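Local coordinates for nitroreductase family protein (Sphingopyxis sp., PDB 7DP1) that probably uses flavin mononucleotide and NADPH to reduce nitro groups of dinitroaniline herbicides, working as a two-subunit nitroreductase, at residues W53-Q67 with Y129-S143. The protein carries 1 engineered substitution. Sequence-based numbering, arbitrary orientation.
Sequences WQATVVTGERWQAVQ and YRGFGAPVMLFLHCS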
loop_
_atom_site.group_PDB
_atom_site.type_symbol
_atom_site.label_atom_id
_atom_site.label_comp_id
_atom_site.label_asym_id
_atom_site.label_seq_id
_atom_site.Cartn_x
_atom_site.Cartn_y
_atom_site.Cartn_z
ATOM N N TRP A 53 1.516 -2.037 -10.566
ATOM C CA TRP A 53 1.473 -0.587 -10.689
ATOM C C TRP A 53 1.996 -0.034 -12.022
ATOM O O TRP A 53 3.007 -0.491 -12.556
ATOM C CB TRP A 53 2.243 0.076 -9.539
ATOM C CG TRP A 53 3.613 -0.442 -9.297
ATOM C CD1 TRP A 53 4.774 -0.010 -9.876
ATOM C CD2 TRP A 53 3.983 -1.492 -8.391
ATOM N NE1 TRP A 53 5.838 -0.729 -9.391
ATOM C CE2 TRP A 53 5.378 -1.647 -8.481
ATOM C CE3 TRP A 53 3.261 -2.316 -7.507
ATOM C CZ2 TRP A 53 6.078 -2.604 -7.732
ATOM C CZ3 TRP A 53 3.959 -3.256 -6.745
ATOM C CH2 TRP A 53 5.354 -3.393 -6.868
ATOM N N GLN A 54 1.309 0.975 -12.531
ATOM C CA GLN A 54 1.766 1.700 -13.728
ATOM C C GLN A 54 1.582 3.182 -13.476
ATOM O O GLN A 54 0.594 3.585 -12.873
ATOM C CB GLN A 54 0.991 1.275 -14.977
ATOM C CG GLN A 54 1.380 -0.086 -15.517
ATOM C CD GLN A 54 0.497 -0.523 -16.672
ATOM O OE1 GLN A 54 -0.433 -1.311 -16.502
ATOM N NE2 GLN A 54 0.772 0.009 -17.850
ATOM N N ALA A 55 2.504 4.004 -13.945
ATOM C CA ALA A 55 2.384 5.418 -13.641
ATOM C C ALA A 55 2.651 6.287 -14.838
ATOM O O ALA A 55 3.576 6.044 -15.602
ATOM C CB ALA A 55 3.323 5.803 -12.508
ATOM N N THR A 56 1.830 7.319 -14.978
ATOM C CA THR A 56 2.061 8.358 -15.954
ATOM C C THR A 56 2.428 9.655 -15.235
ATOM O O THR A 56 1.609 10.253 -14.532
ATOM C CB THR A 56 0.837 8.554 -16.841
ATOM O OG1 THR A 56 0.585 7.321 -17.524
ATOM C CG2 THR A 56 1.077 9.677 -17.872
ATOM N N VAL A 57 3.681 10.065 -15.390
ATOM C CA VAL A 57 4.182 11.264 -14.730
ATOM C C VAL A 57 4.105 12.447 -15.652
ATOM O O VAL A 57 4.738 12.452 -16.719
ATOM C CB VAL A 57 5.625 11.071 -14.271
ATOM C CG1 VAL A 57 6.127 12.306 -13.550
ATOM C CG2 VAL A 57 5.712 9.821 -13.367
ATOM N N VAL A 58 3.353 13.468 -15.243
ATOM C CA VAL A 58 3.207 14.635 -16.106
ATOM C C VAL A 58 3.738 15.922 -15.481
ATOM O O VAL A 58 3.800 16.064 -14.261
ATOM C CB VAL A 58 1.733 14.844 -16.521
ATOM C CG1 VAL A 58 1.217 13.620 -17.259
ATOM C CG2 VAL A 58 0.864 15.165 -15.311
ATOM N N THR A 59 4.167 16.843 -16.342
ATOM C CA THR A 59 4.642 18.144 -15.902
ATOM C C THR A 59 4.451 19.176 -17.026
ATOM O O THR A 59 4.057 18.827 -18.147
ATOM C CB THR A 59 6.121 18.106 -15.489
ATOM O OG1 THR A 59 6.453 19.309 -14.779
ATOM C CG2 THR A 59 7.013 17.996 -16.736
ATOM N N GLY A 60 4.737 20.438 -16.708
ATOM C CA GLY A 60 4.625 21.528 -17.653
ATOM C C GLY A 60 3.277 21.565 -18.358
ATOM O O GLY A 60 2.236 21.402 -17.721
ATOM N N GLU A 61 3.316 21.707 -19.683
ATOM C CA GLU A 61 2.136 21.911 -20.532
ATOM C C GLU A 61 1.134 20.753 -20.486
ATOM O O GLU A 61 -0.083 20.971 -20.549
ATOM C CB GLU A 61 2.595 22.141 -21.979
ATOM C CG GLU A 61 1.742 21.474 -23.063
ATOM C CD GLU A 61 0.331 22.042 -23.191
ATOM O OE1 GLU A 61 0.067 23.144 -22.660
ATOM O OE2 GLU A 61 -0.518 21.368 -23.816
ATOM N N ARG A 62 1.649 19.529 -20.416
ATOM C CA ARG A 62 0.802 18.340 -20.331
ATOM C C ARG A 62 0.011 18.350 -19.034
ATOM O O ARG A 62 -1.202 18.131 -19.009
ATOM C CB ARG A 62 1.654 17.079 -20.411
ATOM C CG ARG A 62 2.414 16.961 -21.728
ATOM C CD ARG A 62 1.471 16.728 -22.892
ATOM N NE ARG A 62 0.556 15.634 -22.599
ATOM C CZ ARG A 62 -0.750 15.785 -22.424
ATOM N NH1 ARG A 62 -1.301 16.990 -22.519
ATOM N NH2 ARG A 62 -1.500 14.729 -22.150
ATOM N N TRP A 63 0.729 18.616 -17.954
ATOM C CA TRP A 63 0.154 18.729 -16.631
ATOM C C TRP A 63 -0.863 19.883 -16.656
ATOM O O TRP A 63 -1.877 19.844 -15.962
ATOM C CB TRP A 63 1.285 18.908 -15.614
ATOM C CG TRP A 63 0.968 19.296 -14.194
ATOM C CD1 TRP A 63 1.743 20.088 -13.392
ATOM C CD2 TRP A 63 -0.164 18.911 -13.394
ATOM N NE1 TRP A 63 1.166 20.226 -12.155
ATOM C CE2 TRP A 63 -0.007 19.520 -12.130
ATOM C CE3 TRP A 63 -1.295 18.131 -13.624
ATOM C CZ2 TRP A 63 -0.940 19.369 -11.102
ATOM C CZ3 TRP A 63 -2.224 17.991 -12.610
ATOM C CH2 TRP A 63 -2.043 18.610 -11.366
ATOM N N GLN A 64 -0.623 20.890 -17.494
ATOM C CA GLN A 64 -1.609 21.972 -17.627
ATOM C C GLN A 64 -2.854 21.548 -18.411
ATOM O O GLN A 64 -3.959 22.002 -18.113
ATOM C CB GLN A 64 -0.990 23.194 -18.325
ATOM C CG GLN A 64 -0.617 24.319 -17.392
ATOM C CD GLN A 64 -1.817 24.882 -16.667
ATOM O OE1 GLN A 64 -2.895 25.021 -17.244
ATOM N NE2 GLN A 64 -1.641 25.204 -15.391
ATOM N N ALA A 65 -2.680 20.698 -19.418
ATOM C CA ALA A 65 -3.814 20.183 -20.182
ATOM C C ALA A 65 -4.749 19.343 -19.291
ATOM O O ALA A 65 -5.972 19.511 -19.327
ATOM C CB ALA A 65 -3.332 19.377 -21.374
ATOM N N VAL A 66 -4.180 18.441 -18.500
ATOM C CA VAL A 66 -5.000 17.632 -17.595
ATOM C C VAL A 66 -5.809 18.545 -16.690
ATOM O O VAL A 66 -7.000 18.323 -16.487
ATOM C CB VAL A 66 -4.152 16.662 -16.731
ATOM C CG1 VAL A 66 -5.037 15.836 -15.792
ATOM C CG2 VAL A 66 -3.306 15.773 -17.616
ATOM N N GLN A 67 -5.175 19.603 -16.195
ATOM C CA GLN A 67 -5.856 20.536 -15.304
ATOM C C GLN A 67 -7.047 21.225 -15.948
ATOM O O GLN A 67 -8.088 21.388 -15.309
ATOM C CB GLN A 67 -4.872 21.582 -14.785
ATOM C CG GLN A 67 -3.978 21.042 -13.665
ATOM C CD GLN A 67 -2.882 22.013 -13.274
ATOM O OE1 GLN A 67 -3.087 22.889 -12.438
ATOM N NE2 GLN A 67 -1.712 21.863 -13.879
ATOM N N TYR A 129 -7.315 20.185 -7.581
ATOM C CA TYR A 129 -7.260 19.966 -9.014
ATOM C C TYR A 129 -6.189 20.833 -9.691
ATOM O O TYR A 129 -6.045 20.805 -10.915
ATOM C CB TYR A 129 -8.653 20.177 -9.606
ATOM C CG TYR A 129 -9.589 19.107 -9.070
ATOM C CD1 TYR A 129 -9.428 17.772 -9.433
ATOM C CD2 TYR A 129 -10.602 19.418 -8.162
ATOM C CE1 TYR A 129 -10.265 16.777 -8.922
ATOM C CE2 TYR A 129 -11.447 18.426 -7.651
ATOM C CZ TYR A 129 -11.273 17.117 -8.039
ATOM O OH TYR A 129 -12.102 16.138 -7.544
ATOM N N ARG A 130 -5.404 21.543 -8.879
ATOM C CA ARG A 130 -4.143 22.107 -9.337
ATOM C C ARG A 130 -2.961 21.467 -8.600
ATOM O O ARG A 130 -1.851 21.995 -8.617
ATOM C CB ARG A 130 -4.107 23.615 -9.084
ATOM C CG ARG A 130 -5.394 24.352 -9.356
ATOM C CD ARG A 130 -5.239 25.833 -9.004
ATOM N NE ARG A 130 -5.252 26.714 -10.165
ATOM C CZ ARG A 130 -6.356 27.142 -10.765
ATOM N NH1 ARG A 130 -7.545 26.766 -10.315
ATOM N NH2 ARG A 130 -6.272 27.946 -11.814
ATOM N N GLY A 131 -3.186 20.304 -7.996
ATOM C CA GLY A 131 -2.123 19.590 -7.314
ATOM C C GLY A 131 -1.539 20.439 -6.196
ATOM O O GLY A 131 -0.391 20.261 -5.786
ATOM N N PHE A 132 -2.350 21.368 -5.702
ATOM C CA PHE A 132 -1.927 22.301 -4.663
ATOM C C PHE A 132 -0.685 23.054 -5.099
ATOM O O PHE A 132 0.135 23.421 -4.261
ATOM C CB PHE A 132 -1.663 21.575 -3.338
ATOM C CG PHE A 132 -2.851 20.830 -2.804
ATOM C CD1 PHE A 132 -4.003 21.506 -2.443
ATOM C CD2 PHE A 132 -2.821 19.454 -2.671
ATOM C CE1 PHE A 132 -5.100 20.827 -1.941
ATOM C CE2 PHE A 132 -3.919 18.766 -2.181
ATOM C CZ PHE A 132 -5.062 19.454 -1.815
ATOM N N GLY A 133 -0.523 23.233 -6.410
ATOM C CA GLY A 133 0.588 24.000 -6.936
ATOM C C GLY A 133 1.861 23.214 -7.175
ATOM O O GLY A 133 2.910 23.788 -7.462
ATOM N N ALA A 134 1.780 21.901 -7.038
ATOM C CA ALA A 134 2.920 21.045 -7.331
ATOM C C ALA A 134 3.243 21.088 -8.825
ATOM O O ALA A 134 2.336 21.122 -9.663
ATOM C CB ALA A 134 2.649 19.637 -6.886
ATOM N N PRO A 135 4.541 21.094 -9.159
ATOM C CA PRO A 135 5.016 21.160 -10.550
ATOM C C PRO A 135 4.890 19.840 -11.305
ATOM O O PRO A 135 4.895 19.842 -12.534
ATOM C CB PRO A 135 6.487 21.552 -10.394
ATOM C CG PRO A 135 6.869 20.980 -9.076
ATOM C CD PRO A 135 5.653 21.134 -8.196
ATOM N N VAL A 136 4.773 18.741 -10.573
ATOM C CA VAL A 136 4.747 17.398 -11.148
ATOM C C VAL A 136 3.545 16.632 -10.624
ATOM O O VAL A 136 3.202 16.751 -9.450
ATOM C CB VAL A 136 6.055 16.615 -10.808
ATOM C CG1 VAL A 136 5.903 15.128 -11.101
ATOM C CG2 VAL A 136 7.269 17.216 -11.557
ATOM N N MET A 137 2.876 15.877 -11.488
ATOM C CA MET A 137 1.767 15.037 -11.035
ATOM C C MET A 137 1.916 13.619 -11.581
ATOM O O MET A 137 2.051 13.425 -12.793
ATOM C CB MET A 137 0.414 15.625 -11.462
ATOM C CG MET A 137 -0.778 14.706 -11.183
ATOM S SD MET A 137 -1.109 14.507 -9.401
ATOM C CE MET A 137 -1.349 16.243 -8.973
ATOM N N LEU A 138 1.913 12.642 -10.677
ATOM C CA LEU A 138 1.963 11.222 -11.041
ATOM C C LEU A 138 0.583 10.629 -10.960
ATOM O O LEU A 138 -0.068 10.684 -9.907
ATOM C CB LEU A 138 2.908 10.453 -10.113
ATOM C CG LEU A 138 3.000 8.934 -10.258
ATOM C CD1 LEU A 138 4.411 8.479 -9.980
ATOM C CD2 LEU A 138 2.051 8.231 -9.295
ATOM N N PHE A 139 0.171 9.986 -12.037
ATOM C CA PHE A 139 -1.097 9.284 -12.045
ATOM C C PHE A 139 -0.825 7.797 -12.019
ATOM O O PHE A 139 -0.203 7.236 -12.941
ATOM C CB PHE A 139 -1.929 9.661 -13.261
ATOM C CG PHE A 139 -2.483 11.051 -13.198
ATOM C CD1 PHE A 139 -3.541 11.342 -12.360
ATOM C CD2 PHE A 139 -1.947 12.067 -13.983
ATOM C CE1 PHE A 139 -4.063 12.634 -12.288
ATOM C CE2 PHE A 139 -2.451 13.352 -13.922
ATOM C CZ PHE A 139 -3.529 13.643 -13.078
ATOM N N LEU A 140 -1.283 7.173 -10.942
ATOM C CA LEU A 140 -1.054 5.752 -10.702
ATOM C C LEU A 140 -2.232 4.973 -11.208
ATOM O O LEU A 140 -3.366 5.225 -10.802
ATOM C CB LEU A 140 -0.806 5.492 -9.198
ATOM C CG LEU A 140 -0.797 4.055 -8.658
ATOM C CD1 LEU A 140 0.118 3.162 -9.462
ATOM C CD2 LEU A 140 -0.381 4.053 -7.156
ATOM N N HIS A 141 -1.981 4.052 -12.130
ATOM C CA HIS A 141 -3.070 3.275 -12.688
ATOM C C HIS A 141 -2.657 1.834 -12.932
ATOM O O HIS A 141 -1.482 1.484 -12.767
ATOM C CB HIS A 141 -3.558 3.902 -13.977
ATOM C CG HIS A 141 -2.468 4.114 -14.985
ATOM N ND1 HIS A 141 -2.208 3.218 -15.979
ATOM C CD2 HIS A 141 -1.597 5.142 -15.137
ATOM C CE1 HIS A 141 -1.198 3.674 -16.728
ATOM N NE2 HIS A 141 -0.819 4.830 -16.235
ATOM N N CYS A 142 -3.625 1.004 -13.309
ATOM C CA CYS A 142 -3.360 -0.409 -13.559
ATOM C C CYS A 142 -4.420 -0.993 -14.480
ATOM O O CYS A 142 -5.441 -0.357 -14.772
ATOM C CB CYS A 142 -3.318 -1.204 -12.242
ATOM S SG CYS A 142 -4.916 -1.201 -11.321
ATOM N N SER A 143 -4.175 -2.209 -14.939
ATOM C CA SER A 143 -5.155 -2.902 -15.757
ATOM C C SER A 143 -6.424 -3.159 -14.960
ATOM O O SER A 143 -6.354 -3.410 -13.761
ATOM C CB SER A 143 -4.601 -4.227 -16.270
ATOM O OG SER A 143 -5.647 -4.981 -16.855
HETATM O O HOH W 1 -1.465 -2.876 -14.360
#
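Trp63 lies with one face of its indole against Met137, whose CB sits 3.6 Å from the centroid of the six-membered ring. The methionine chain folds back at both later torsions (chi2 68°, chi3 58°), bringing Met137 CE to 3.4 Å from Trp63 CH2; SD stands obliquely to the six-membered ring, a Met-aromatic contact. At the indole edge, Trp63 NE1 donates nearly in the ring plane to Ala134 O (2.9 Å). The opposite face is taken by the Gln67 amide, held there by a bond from Gln67 NE2 to Trp63 O (2.9 Å). A leucine in place of Trp63 would probably leave Ala134 O without this donor and open a gap beside Met137.

Met137 belongs to strand 136-143, which runs antiparallel to 54-59 in the central sheet of the nitroreductase fold. Paired backbone bonds join Gln54 with His141, Thr56 with Phe139 and Val58 with Met137. Near one end, Thr59 OG1 donates to Pro135 O (2.8 Å). Toward the other, the His141 ring has Gln54 O over one face and His141 NE2 hydrogen-bonded to Thr56 OG1 (3.1 Å), while Gln195 holds ND1. Strand 195-204 flanks 136-143, and a strand of the second subunit continues the sheet alongside 54-59.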